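Local atomic coordinates of DNA mismatch repair protein PMS1 (PDB entry 3H4L), a protein that binds ATP through its N-terminal GHKL-type ATPase domain and takes part in DNA mismatch repair in yeast. Residues F49-L54 and I195-K200. Sequence-based numbering, arbitrary orientation.
Sequences FKDYGL and ITPKGK. With ANP (phosphoaminophosphonic acid-adenylate ester), chain C.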
# COMPACT_ATOMS: atom_id res chain seq x y z
N PHE B 49 0.17 8.56 2.74
CA PHE B 49 1.39 8.99 2.04
C PHE B 49 1.09 9.31 0.59
O PHE B 49 0.33 8.59 -0.06
CB PHE B 49 2.44 7.87 2.02
CG PHE B 49 3.06 7.56 3.36
CD1 PHE B 49 2.46 6.67 4.23
CD2 PHE B 49 4.24 8.17 3.73
CE1 PHE B 49 3.04 6.38 5.44
CE2 PHE B 49 4.82 7.88 4.95
CZ PHE B 49 4.22 6.99 5.81
N LYS B 50 1.68 10.38 0.07
CA LYS B 50 1.51 10.69 -1.34
C LYS B 50 2.87 10.47 -1.97
O LYS B 50 3.88 11.04 -1.56
CB LYS B 50 1.00 12.11 -1.56
CG LYS B 50 -0.48 12.25 -1.24
CD LYS B 50 -1.12 13.45 -1.94
CE LYS B 50 -2.60 13.58 -1.55
NZ LYS B 50 -3.27 14.73 -2.22
N ASP B 51 2.89 9.58 -2.96
CA ASP B 51 4.10 9.18 -3.65
C ASP B 51 5.17 8.79 -2.63
O ASP B 51 6.29 9.31 -2.63
CB ASP B 51 4.61 10.28 -4.59
CG ASP B 51 5.66 9.77 -5.59
OD1 ASP B 51 5.57 8.59 -6.01
OD2 ASP B 51 6.57 10.53 -5.97
N TYR B 52 4.80 7.86 -1.76
CA TYR B 52 5.68 7.33 -0.72
C TYR B 52 6.33 8.32 0.24
O TYR B 52 7.30 7.99 0.90
CB TYR B 52 6.75 6.46 -1.39
CG TYR B 52 6.21 5.13 -1.86
CD1 TYR B 52 5.73 4.20 -0.95
CD2 TYR B 52 6.12 4.83 -3.22
CE1 TYR B 52 5.19 2.99 -1.37
CE2 TYR B 52 5.58 3.61 -3.65
CZ TYR B 52 5.12 2.70 -2.71
OH TYR B 52 4.58 1.49 -3.09
N GLY B 53 5.79 9.53 0.33
CA GLY B 53 6.37 10.52 1.22
C GLY B 53 7.01 11.68 0.47
O GLY B 53 7.13 12.79 1.00
N LEU B 54 7.42 11.42 -0.76
CA LEU B 54 8.05 12.44 -1.59
C LEU B 54 7.16 13.66 -1.72
O LEU B 54 7.64 14.79 -1.68
CB LEU B 54 8.34 11.89 -2.99
CG LEU B 54 9.32 10.71 -2.98
CD1 LEU B 54 9.29 9.99 -4.30
CD2 LEU B 54 10.71 11.23 -2.65
N ILE B 195 -0.95 6.93 -1.78
CA ILE B 195 -1.62 7.36 -3.00
C ILE B 195 -0.55 7.55 -4.06
O ILE B 195 0.32 8.40 -3.91
CB ILE B 195 -2.38 8.65 -2.76
CG1 ILE B 195 -3.57 8.37 -1.82
CG2 ILE B 195 -2.85 9.24 -4.08
CD1 ILE B 195 -4.23 9.61 -1.29
N THR B 196 -0.63 6.74 -5.12
CA THR B 196 0.36 6.80 -6.21
C THR B 196 0.10 7.94 -7.16
O THR B 196 -1.04 8.33 -7.40
CB THR B 196 0.39 5.49 -7.04
OG1 THR B 196 -0.68 5.49 -7.99
CG2 THR B 196 0.26 4.28 -6.13
N PRO B 197 1.17 8.50 -7.74
CA PRO B 197 1.03 9.61 -8.68
C PRO B 197 0.03 9.28 -9.79
O PRO B 197 -0.59 10.18 -10.37
CB PRO B 197 2.45 9.80 -9.21
CG PRO B 197 3.08 8.42 -9.03
CD PRO B 197 2.56 8.02 -7.68
N LYS B 198 -0.14 7.99 -10.05
CA LYS B 198 -1.08 7.53 -11.08
C LYS B 198 -2.52 7.42 -10.58
O LYS B 198 -3.37 6.82 -11.24
CB LYS B 198 -0.62 6.19 -11.64
N GLY B 199 -2.79 8.00 -9.41
CA GLY B 199 -4.14 7.97 -8.88
C GLY B 199 -4.60 6.71 -8.17
O GLY B 199 -5.81 6.45 -8.10
N LYS B 200 -3.68 5.92 -7.66
CA LYS B 200 -4.08 4.72 -6.94
C LYS B 200 -3.95 4.89 -5.42
O LYS B 200 -2.95 5.40 -4.92
CB LYS B 200 -3.28 3.49 -7.38
CG LYS B 200 -3.59 2.26 -6.52
CD LYS B 200 -3.24 0.95 -7.19
CE LYS B 200 -1.78 0.84 -7.50
NZ LYS B 200 -1.51 -0.54 -7.96
PG ANP C . -2.85 -3.88 -6.15
O1G ANP C . -2.57 -5.28 -6.46
O2G ANP C . -2.85 -3.02 -7.32
O3G ANP C . -4.09 -3.66 -5.35
PB ANP C . -0.06 -3.67 -5.44
O1B ANP C . 0.70 -2.75 -4.56
O2B ANP C . 0.37 -3.70 -6.83
N3B ANP C . -1.63 -3.36 -5.22
PA ANP C . 0.65 -6.52 -5.43
O1A ANP C . 0.04 -6.71 -6.74
O2A ANP C . 0.60 -7.62 -4.44
O3A ANP C . 0.10 -5.13 -4.82
O5' ANP C . 2.26 -6.38 -5.56
C5' ANP C . 2.81 -5.29 -4.87
C4' ANP C . 4.21 -4.81 -4.77
O4' ANP C . 5.12 -5.72 -5.41
C3' ANP C . 4.09 -3.60 -5.62
O3' ANP C . 3.53 -2.52 -4.86
C2' ANP C . 5.49 -3.46 -6.19
O2' ANP C . 6.27 -2.65 -5.34
C1' ANP C . 5.93 -4.94 -6.29
N9 ANP C . 5.80 -5.61 -7.63
C8 ANP C . 4.99 -6.65 -8.07
N7 ANP C . 5.12 -7.00 -9.31
C5 ANP C . 6.10 -6.13 -9.76
C6 ANP C . 6.76 -5.92 -11.03
N6 ANP C . 6.47 -6.66 -12.09
N1 ANP C . 7.74 -4.93 -11.17
C2 ANP C . 8.06 -4.15 -10.09
N3 ANP C . 7.50 -4.27 -8.85
C4 ANP C . 6.53 -5.26 -8.75
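At F49 the carbonyl O takes the N-H of I195, 2.7 Å from F49 O to I195 N and nearly along the C=O axis, continuing a strand pairing in which F49 is also bonded to the backbone of W193. The ring of F49 leads away from I195 and sits edge-to-face with F171 of helix 167-184, which covers that side of the sheet. K50 is the bridge residue, paired in parallel with I195, and the two side chains lie on one sheet face, CE of K50 coming to 4.3 Å from CD1 of I195. The N-H of D51 adds a second, almost straight bond, 3.0 Å from D51 N to I195 O, in that carbonyl's plane. With CG anti to the backbone N (chi1 -165°), the D51 carboxylate brings OD1 to 3.5 Å from P197 CD, the D51 and P197 side chains crossing at about a right angle. P197 belongs to a type I turn, T196 to G199, which with a G1 beta bulge forms the hairpin joining strands 189-195 and 200-206, the latter outermost in this chain's part of the GHKL ATPase sheet, which continues into the second subunit; OG1 of T196 accepts the N-H of K200, 3.0 Å from its N. The K200 chain is extended except for one bend at chi3 (61°), and its NZ gives a 2.9 Å hydrogen bond to O2G of an ANP held largely by the second subunit, and a salt bridge to D39 of that subunit. An alanine here would probably weaken the hold on the gamma-phosphate and the tie between subunits. Beyond D51, Y52 turns its ring edge-to-face with F171 and gives its backbone N-H to OD1 of N194.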